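Long-range contact in nucleoporin NUP170 (PDB 5HAX), which probably serves as a scaffold nucleoporin of the nuclear pore complex, joining an N-terminal beta-propeller to a C-terminal helical domain: residues A[462-474]-A[483-495]. Numbering follows the deposited sequence.
Sequences ELAVQFDQVPGEF and HIVRRRRLVDIFA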
ATOM      1  N   GLU A 462       7.196  -3.314  -6.773  1.00 35.06           N
ATOM      2  CA  GLU A 462       6.306  -4.416  -6.408  1.00 35.35           C
ATOM      3  C   GLU A 462       7.026  -5.757  -6.459  1.00 36.90           C
ATOM      4  O   GLU A 462       6.770  -6.642  -5.634  1.00 33.13           O
ATOM      5  CB  GLU A 462       5.103  -4.466  -7.345  1.00 41.40           C
ATOM      6  CG  GLU A 462       4.141  -3.303  -7.268  1.00 39.37           C
ATOM      7  CD  GLU A 462       2.899  -3.561  -8.096  1.00 35.31           C
ATOM      8  OE1 GLU A 462       1.841  -3.862  -7.506  1.00 39.65           O
ATOM      9  OE2 GLU A 462       2.985  -3.488  -9.339  1.00 43.48           O
ATOM     10  N   LEU A 463       7.904  -5.938  -7.448  1.00 40.04           N
ATOM     11  CA  LEU A 463       8.559  -7.227  -7.635  1.00 44.74           C
ATOM     12  C   LEU A 463       9.385  -7.604  -6.415  1.00 40.95           C
ATOM     13  O   LEU A 463       9.445  -8.778  -6.033  1.00 43.02           O
ATOM     14  CB  LEU A 463       9.436  -7.181  -8.887  1.00 40.95           C
ATOM     15  CG  LEU A 463       8.672  -6.899 -10.182  1.00 42.64           C
ATOM     16  CD1 LEU A 463       9.625  -6.491 -11.291  1.00 42.94           C
ATOM     17  CD2 LEU A 463       7.861  -8.116 -10.593  1.00 49.24           C
ATOM     18  N   ALA A 464      10.005  -6.613  -5.774  1.00 39.87           N
ATOM     19  CA  ALA A 464      10.916  -6.881  -4.670  1.00 40.85           C
ATOM     20  C   ALA A 464      10.190  -7.386  -3.429  1.00 45.51           C
ATOM     21  O   ALA A 464      10.781  -8.122  -2.629  1.00 43.72           O
ATOM     22  CB  ALA A 464      11.704  -5.617  -4.336  1.00 37.35           C
ATOM     23  N   VAL A 465       8.922  -7.014  -3.250  1.00 39.71           N
ATOM     24  CA  VAL A 465       8.181  -7.302  -2.025  1.00 37.88           C
ATOM     25  C   VAL A 465       7.128  -8.385  -2.231  1.00 38.46           C
ATOM     26  O   VAL A 465       6.247  -8.557  -1.379  1.00 43.59           O
ATOM     27  CB  VAL A 465       7.538  -6.024  -1.458  1.00 49.52           C
ATOM     28  CG1 VAL A 465       8.612  -5.043  -1.016  1.00 45.19           C
ATOM     29  CG2 VAL A 465       6.611  -5.380  -2.481  1.00 42.91           C
ATOM     30  N   GLN A 466       7.201  -9.131  -3.337  1.00 40.18           N
ATOM     31  CA  GLN A 466       6.204 -10.160  -3.619  1.00 42.35           C
ATOM     32  C   GLN A 466       6.060 -11.159  -2.478  1.00 48.91           C
ATOM     33  O   GLN A 466       4.974 -11.714  -2.275  1.00 43.52           O
ATOM     34  CB  GLN A 466       6.568 -10.910  -4.904  1.00 44.55           C
ATOM     35  CG  GLN A 466       6.369 -10.117  -6.183  1.00 44.28           C
ATOM     36  CD  GLN A 466       6.750 -10.915  -7.416  1.00 41.33           C
ATOM     37  OE1 GLN A 466       5.914 -11.595  -8.011  1.00 47.42           O
ATOM     38  NE2 GLN A 466       8.020 -10.840  -7.802  1.00 47.41           N
ATOM     39  N   PHE A 467       7.135 -11.401  -1.724  1.00 42.93           N
ATOM     40  CA  PHE A 467       7.159 -12.443  -0.702  1.00 49.38           C
ATOM     41  C   PHE A 467       7.361 -11.892   0.705  1.00 52.24           C
ATOM     42  O   PHE A 467       7.520 -12.679   1.647  1.00 58.42           O
ATOM     43  CB  PHE A 467       8.255 -13.460  -1.032  1.00 49.15           C
ATOM     44  CG  PHE A 467       8.390 -13.737  -2.502  1.00 45.72           C
ATOM     45  CD1 PHE A 467       7.419 -14.455  -3.175  1.00 44.93           C
ATOM     46  CD2 PHE A 467       9.480 -13.264  -3.211  1.00 46.13           C
ATOM     47  CE1 PHE A 467       7.534 -14.704  -4.528  1.00 44.51           C
ATOM     48  CE2 PHE A 467       9.602 -13.511  -4.566  1.00 45.45           C
ATOM     49  CZ  PHE A 467       8.627 -14.231  -5.225  1.00 44.61           C
ATOM     50  N   ASP A 468       7.355 -10.569   0.876  1.00 48.76           N
ATOM     51  CA  ASP A 468       7.516  -9.942   2.185  1.00 52.62           C
ATOM     52  C   ASP A 468       6.225  -9.383   2.759  1.00 60.97           C
ATOM     53  O   ASP A 468       6.106  -9.277   3.981  1.00 62.63           O
ATOM     54  CB  ASP A 468       8.544  -8.805   2.107  1.00 58.23           C
ATOM     55  CG  ASP A 468       9.951  -9.265   2.427  1.00 70.89           C
ATOM     56  OD1 ASP A 468      10.131 -10.022   3.407  1.00 67.11           O
ATOM     57  OD2 ASP A 468      10.879  -8.868   1.696  1.00 77.08           O
ATOM     58  N   GLN A 469       5.267  -9.016   1.911  1.00 57.78           N
ATOM     59  CA  GLN A 469       3.989  -8.479   2.353  1.00 56.08           C
ATOM     60  C   GLN A 469       2.903  -8.994   1.421  1.00 57.33           C
ATOM     61  O   GLN A 469       3.128  -9.134   0.216  1.00 57.76           O
ATOM     62  CB  GLN A 469       4.004  -6.943   2.370  1.00 61.24           C
ATOM     63  CG  GLN A 469       4.352  -6.307   1.031  1.00 60.34           C
ATOM     64  CD  GLN A 469       4.640  -4.819   1.147  1.00 68.96           C
ATOM     65  OE1 GLN A 469       3.880  -3.986   0.652  1.00 70.09           O
ATOM     66  NE2 GLN A 469       5.746  -4.478   1.799  1.00 66.65           N
ATOM     67  N   VAL A 470       1.734  -9.286   1.984  1.00 48.16           N
ATOM     68  CA  VAL A 470       0.637  -9.863   1.209  1.00 57.90           C
ATOM     69  C   VAL A 470       0.242  -8.893   0.102  1.00 43.63           C
ATOM     70  O   VAL A 470       0.500  -7.685   0.216  1.00 43.56           O
ATOM     71  CB  VAL A 470      -0.572 -10.196   2.100  1.00 59.65           C
ATOM     72  CG1 VAL A 470      -0.217 -11.295   3.090  1.00 62.56           C
ATOM     73  CG2 VAL A 470      -1.074  -8.952   2.823  1.00 47.30           C
ATOM     74  N   PRO A 471      -0.370  -9.369  -0.982  1.00 45.76           N
ATOM     75  CA  PRO A 471      -0.840  -8.448  -2.022  1.00 41.90           C
ATOM     76  C   PRO A 471      -1.904  -7.508  -1.476  1.00 45.46           C
ATOM     77  O   PRO A 471      -2.717  -7.887  -0.629  1.00 46.19           O
ATOM     78  CB  PRO A 471      -1.411  -9.382  -3.097  1.00 45.15           C
ATOM     79  CG  PRO A 471      -0.851 -10.729  -2.798  1.00 52.80           C
ATOM     80  CD  PRO A 471      -0.644 -10.775  -1.321  1.00 43.13           C
ATOM     81  N   GLY A 472      -1.890  -6.273  -1.969  1.00 42.55           N
ATOM     82  CA  GLY A 472      -2.870  -5.301  -1.518  1.00 42.15           C
ATOM     83  C   GLY A 472      -4.287  -5.770  -1.799  1.00 41.34           C
ATOM     84  O   GLY A 472      -4.576  -6.347  -2.849  1.00 37.43           O
ATOM     85  N   GLU A 473      -5.174  -5.527  -0.835  1.00 38.56           N
ATOM     86  CA  GLU A 473      -6.591  -5.822  -0.972  1.00 44.90           C
ATOM     87  C   GLU A 473      -7.388  -4.565  -0.658  1.00 41.10           C
ATOM     88  O   GLU A 473      -7.003  -3.766   0.202  1.00 41.34           O
ATOM     89  CB  GLU A 473      -7.027  -6.975  -0.052  1.00 42.72           C
ATOM     90  CG  GLU A 473      -6.394  -8.311  -0.413  1.00 48.28           C
ATOM     91  CD  GLU A 473      -7.020  -9.484   0.319  1.00 52.67           C
ATOM     92  OE1 GLU A 473      -7.931  -9.267   1.146  1.00 52.02           O
ATOM     93  OE2 GLU A 473      -6.597 -10.629   0.058  1.00 54.23           O
ATOM     94  N   PHE A 474      -8.503  -4.398  -1.365  1.00 40.69           N
ATOM     95  CA  PHE A 474      -9.293  -3.175  -1.306  1.00 41.55           C
ATOM     96  C   PHE A 474     -10.763  -3.527  -1.149  1.00 44.84           C
ATOM     97  O   PHE A 474     -11.289  -4.360  -1.893  1.00 40.43           O
ATOM     98  CB  PHE A 474      -9.076  -2.333  -2.565  1.00 38.97           C
ATOM     99  CG  PHE A 474      -7.633  -2.175  -2.934  1.00 39.66           C
ATOM    100  CD1 PHE A 474      -6.904  -1.084  -2.490  1.00 43.69           C
ATOM    101  CD2 PHE A 474      -6.998  -3.133  -3.706  1.00 47.12           C
ATOM    102  CE1 PHE A 474      -5.570  -0.945  -2.822  1.00 41.00           C
ATOM    103  CE2 PHE A 474      -5.666  -3.000  -4.038  1.00 45.83           C
ATOM    104  CZ  PHE A 474      -4.952  -1.903  -3.595  1.00 40.91           C
ATOM    105  N   HIS A 483     -17.302  -5.594  -1.671  1.00 47.00           N
ATOM    106  CA  HIS A 483     -16.541  -6.462  -2.559  1.00 46.71           C
ATOM    107  C   HIS A 483     -15.052  -6.312  -2.271  1.00 46.42           C
ATOM    108  O   HIS A 483     -14.552  -5.194  -2.118  1.00 48.91           O
ATOM    109  CB  HIS A 483     -16.819  -6.124  -4.025  1.00 50.36           C
ATOM    110  CG  HIS A 483     -18.274  -6.076  -4.374  1.00 56.76           C
ATOM    111  ND1 HIS A 483     -18.932  -7.129  -4.973  1.00 57.35           N
ATOM    112  CD2 HIS A 483     -19.200  -5.099  -4.210  1.00 59.28           C
ATOM    113  CE1 HIS A 483     -20.199  -6.804  -5.162  1.00 62.63           C
ATOM    114  NE2 HIS A 483     -20.387  -5.577  -4.708  1.00 66.29           N
ATOM    115  N   ILE A 484     -14.347  -7.440  -2.198  1.00 45.57           N
ATOM    116  CA  ILE A 484     -12.909  -7.451  -1.943  1.00 42.84           C
ATOM    117  C   ILE A 484     -12.192  -7.607  -3.277  1.00 45.44           C
ATOM    118  O   ILE A 484     -12.419  -8.579  -4.008  1.00 43.69           O
ATOM    119  CB  ILE A 484     -12.512  -8.578  -0.975  1.00 47.02           C
ATOM    120  CG1 ILE A 484     -13.337  -8.508   0.315  1.00 44.83           C
ATOM    121  CG2 ILE A 484     -11.023  -8.491  -0.662  1.00 45.68           C
ATOM    122  CD1 ILE A 484     -13.149  -7.228   1.115  1.00 39.42           C
ATOM    123  N   VAL A 485     -11.325  -6.649  -3.591  1.00 41.85           N
ATOM    124  CA  VAL A 485     -10.501  -6.668  -4.795  1.00 39.29           C
ATOM    125  C   VAL A 485      -9.055  -6.833  -4.357  1.00 42.60           C
ATOM    126  O   VAL A 485      -8.603  -6.145  -3.434  1.00 40.15           O
ATOM    127  CB  VAL A 485     -10.684  -5.383  -5.621  1.00 40.51           C
ATOM    128  CG1 VAL A 485      -9.829  -5.431  -6.884  1.00 36.00           C
ATOM    129  CG2 VAL A 485     -12.153  -5.179  -5.969  1.00 45.52           C
ATOM    130  N   ARG A 486      -8.331  -7.733  -5.019  1.00 43.28           N
ATOM    131  CA  ARG A 486      -6.960  -8.074  -4.652  1.00 42.26           C
ATOM    132  C   ARG A 486      -6.025  -7.785  -5.818  1.00 37.40           C
ATOM    133  O   ARG A 486      -6.326  -8.131  -6.965  1.00 39.12           O
ATOM    134  CB  ARG A 486      -6.855  -9.548  -4.243  1.00 46.49           C
ATOM    135  CG  ARG A 486      -5.438 -10.008  -3.910  1.00 53.53           C
ATOM    136  CD  ARG A 486      -5.411 -11.482  -3.535  1.00 49.52           C
ATOM    137  NE  ARG A 486      -6.178 -11.749  -2.320  1.00 58.97           N
ATOM    138  CZ  ARG A 486      -6.719 -12.924  -2.012  1.00 68.09           C
ATOM    139  NH1 ARG A 486      -6.593 -13.958  -2.833  1.00 62.89           N
ATOM    140  NH2 ARG A 486      -7.399 -13.065  -0.883  1.00 63.99           N
ATOM    141  N   ARG A 487      -4.896  -7.152  -5.514  1.00 42.35           N
ATOM    142  CA  ARG A 487      -3.835  -6.961  -6.491  1.00 37.61           C
ATOM    143  C   ARG A 487      -3.132  -8.285  -6.763  1.00 41.36           C
ATOM    144  O   ARG A 487      -2.830  -9.046  -5.838  1.00 40.01           O
ATOM    145  CB  ARG A 487      -2.837  -5.923  -5.967  1.00 40.42           C
ATOM    146  CG  ARG A 487      -1.552  -5.776  -6.768  1.00 42.95           C
ATOM    147  CD  ARG A 487      -1.816  -5.294  -8.178  1.00 40.05           C
ATOM    148  NE  ARG A 487      -0.575  -4.941  -8.863  1.00 38.96           N
ATOM    149  CZ  ARG A 487      -0.372  -5.067 -10.172  1.00 35.67           C
ATOM    150  NH1 ARG A 487      -1.324  -5.545 -10.963  1.00 34.91           N
ATOM    151  NH2 ARG A 487       0.796  -4.716 -10.691  1.00 35.54           N
ATOM    152  N   ARG A 488      -2.872  -8.561  -8.038  1.00 39.13           N
ATOM    153  CA  ARG A 488      -2.188  -9.781  -8.449  1.00 41.68           C
ATOM    154  C   ARG A 488      -0.727  -9.484  -8.755  1.00 46.48           C
ATOM    155  O   ARG A 488      -0.416  -8.510  -9.449  1.00 42.83           O
ATOM    156  CB  ARG A 488      -2.872 -10.404  -9.666  1.00 45.80           C
ATOM    157  CG  ARG A 488      -4.188 -11.064  -9.308  1.00 49.94           C
ATOM    158  CD  ARG A 488      -4.956 -11.543 -10.520  1.00 60.71           C
ATOM    159  NE  ARG A 488      -4.532 -12.868 -10.963  1.00 50.87           N
ATOM    160  CZ  ARG A 488      -5.338 -13.767 -11.522  1.00 76.65           C
ATOM    161  NH1 ARG A 488      -4.855 -14.945 -11.894  1.00 83.94           N
ATOM    162  NH2 ARG A 488      -6.625 -13.497 -11.708  1.00 63.91           N
ATOM    163  N   ARG A 489       0.159 -10.320  -8.220  1.00 41.71           N
ATOM    164  CA  ARG A 489       1.593 -10.214  -8.435  1.00 40.26           C
ATOM    165  C   ARG A 489       1.998 -10.967  -9.698  1.00 41.00           C
ATOM    166  O   ARG A 489       1.215 -11.712 -10.291  1.00 41.80           O
ATOM    167  CB  ARG A 489       2.356 -10.775  -7.234  1.00 40.33           C
ATOM    168  CG  ARG A 489       1.955 -10.191  -5.884  1.00 43.92           C
ATOM    169  CD  ARG A 489       2.403 -11.099  -4.743  1.00 45.26           C
ATOM    170  NE  ARG A 489       1.713 -12.388  -4.775  1.00 42.36           N
ATOM    171  CZ  ARG A 489       2.045 -13.439  -4.034  1.00 52.44           C
ATOM    172  NH1 ARG A 489       1.353 -14.565  -4.137  1.00 45.98           N
ATOM    173  NH2 ARG A 489       3.069 -13.376  -3.194  1.00 44.45           N
ATOM    174  N   LEU A 490       3.255 -10.772 -10.101  1.00 42.95           N
ATOM    175  CA  LEU A 490       3.800 -11.519 -11.228  1.00 41.44           C
ATOM    176  C   LEU A 490       3.675 -13.024 -11.005  1.00 39.24           C
ATOM    177  O   LEU A 490       3.253 -13.761 -11.901  1.00 42.04           O
ATOM    178  CB  LEU A 490       5.260 -11.124 -11.452  1.00 44.18           C
ATOM    179  CG  LEU A 490       6.059 -11.992 -12.428  1.00 45.42           C
ATOM    180  CD1 LEU A 490       5.401 -12.016 -13.801  1.00 44.29           C
ATOM    181  CD2 LEU A 490       7.496 -11.499 -12.525  1.00 45.61           C
ATOM    182  N   VAL A 491       4.040 -13.499  -9.809  1.00 40.38           N
ATOM    183  CA  VAL A 491       3.980 -14.934  -9.534  1.00 44.64           C
ATOM    184  C   VAL A 491       2.547 -15.444  -9.608  1.00 46.23           C
ATOM    185  O   VAL A 491       2.309 -16.589 -10.006  1.00 47.48           O
ATOM    186  CB  VAL A 491       4.615 -15.258  -8.165  1.00 46.00           C
ATOM    187  CG1 VAL A 491       6.117 -15.017  -8.205  1.00 46.96           C
ATOM    188  CG2 VAL A 491       3.954 -14.452  -7.048  1.00 47.98           C
ATOM    189  N   ASP A 492       1.574 -14.614  -9.221  1.00 45.02           N
ATOM    190  CA  ASP A 492       0.174 -15.003  -9.366  1.00 44.85           C
ATOM    191  C   ASP A 492      -0.208 -15.128 -10.835  1.00 44.26           C
ATOM    192  O   ASP A 492      -0.881 -16.088 -11.229  1.00 48.28           O
ATOM    193  CB  ASP A 492      -0.732 -13.990  -8.667  1.00 45.93           C
ATOM    194  CG  ASP A 492      -0.406 -13.827  -7.197  1.00 45.10           C
ATOM    195  OD1 ASP A 492      -0.281 -14.851  -6.493  1.00 51.26           O
ATOM    196  OD2 ASP A 492      -0.270 -12.668  -6.750  1.00 45.51           O
ATOM    197  N   ILE A 493       0.208 -14.162 -11.658  1.00 47.98           N
ATOM    198  CA  ILE A 493      -0.077 -14.216 -13.089  1.00 46.90           C
ATOM    199  C   ILE A 493       0.656 -15.387 -13.729  1.00 46.49           C
ATOM    200  O   ILE A 493       0.085 -16.144 -14.524  1.00 44.49           O
ATOM    201  CB  ILE A 493       0.311 -12.884 -13.757  1.00 48.36           C
ATOM    202  CG1 ILE A 493      -0.538 -11.737 -13.198  1.00 49.15           C
ATOM    203  CG2 ILE A 493       0.167 -12.977 -15.277  1.00 52.05           C
ATOM    204  CD1 ILE A 493      -0.023 -10.362 -13.570  1.00 53.66           C
ATOM    205  N   PHE A 494       1.938 -15.545 -13.400  1.00 42.58           N
ATOM    206  CA  PHE A 494       2.732 -16.616 -13.992  1.00 49.55           C
ATOM    207  C   PHE A 494       2.150 -17.983 -13.650  1.00 46.52           C
ATOM    208  O   PHE A 494       2.029 -18.849 -14.525  1.00 46.78           O
ATOM    209  CB  PHE A 494       4.179 -16.508 -13.518  1.00 44.95           C
ATOM    210  CG  PHE A 494       5.133 -17.373 -14.287  1.00 51.06           C
ATOM    211  CD1 PHE A 494       5.599 -18.562 -13.751  1.00 46.61           C
ATOM    212  CD2 PHE A 494       5.560 -16.998 -15.548  1.00 53.42           C
ATOM    213  CE1 PHE A 494       6.476 -19.358 -14.460  1.00 51.13           C
ATOM    214  CE2 PHE A 494       6.438 -17.790 -16.261  1.00 57.67           C
ATOM    215  CZ  PHE A 494       6.896 -18.972 -15.716  1.00 53.67           C
ATOM    216  N   ALA A 495       1.772 -18.189 -12.387  1.00 49.50           N
ATOM    217  CA  ALA A 495       1.187 -19.463 -11.985  1.00 50.64           C
ATOM    218  C   ALA A 495      -0.137 -19.713 -12.698  1.00 51.93           C
ATOM    219  O   ALA A 495      -0.395 -20.826 -13.173  1.00 48.55           O
ATOM    220  CB  ALA A 495       0.989 -19.489 -10.471  1.00 42.12           C
TER
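Glu473 and Arg486 are paired across the strands as a non-hydrogen-bonded pair in an antiparallel beta hairpin, the two inner strands of a four-stranded beta-propeller blade, just before the chain passes into helix 490-501. Their side chains run alongside each other in the same direction, and the guanidinium meets the acid side-on in a salt bridge: Arg486 NE and NH2 both give hydrogen bonds to Glu473 OE2, reaching it from the same face of the carboxylate. Phe474, on the other face of the sheet, meets Phe386 and Phe392 of another blade, so the large apolar ring is buried between sheets.

Arg487 holds its acid differently. With CG anti to the backbone N (chi1 170°) and a bend at chi2, its chain reaches Glu462, crossing it at about a right angle. The two flat groups are nearly coplanar, 13° apart. In this salt bridge Arg487 NE gives a hydrogen bond to Glu462 OE1 (3.0 Å) and Arg487 NH2 one to Glu462 OE2, each on a syn lone pair. Tyr390 and Thr411 also bond this carboxylate, helping fix its rotation.

Pro471 CG lies over one guanidinium face of Arg489, the N-cap residue, towards NE; Val491 CG2 lies over the centre of the other, 3.7 Å above the plane. Asp492 takes NE and NH1 side-on, while Arg489 NH2 gives a hydrogen bond to Gln466 O at 2.7 Å. Asp492 OD2, in the first turn, also accepts Arg489 N through its anti lone pair. The extended Gln466 suits its buried place by using both amide ends: NE2 bonds Leu463 O, and OE1 accepts Val491 N at 3.2 Å, nearly in line with its C=O bond.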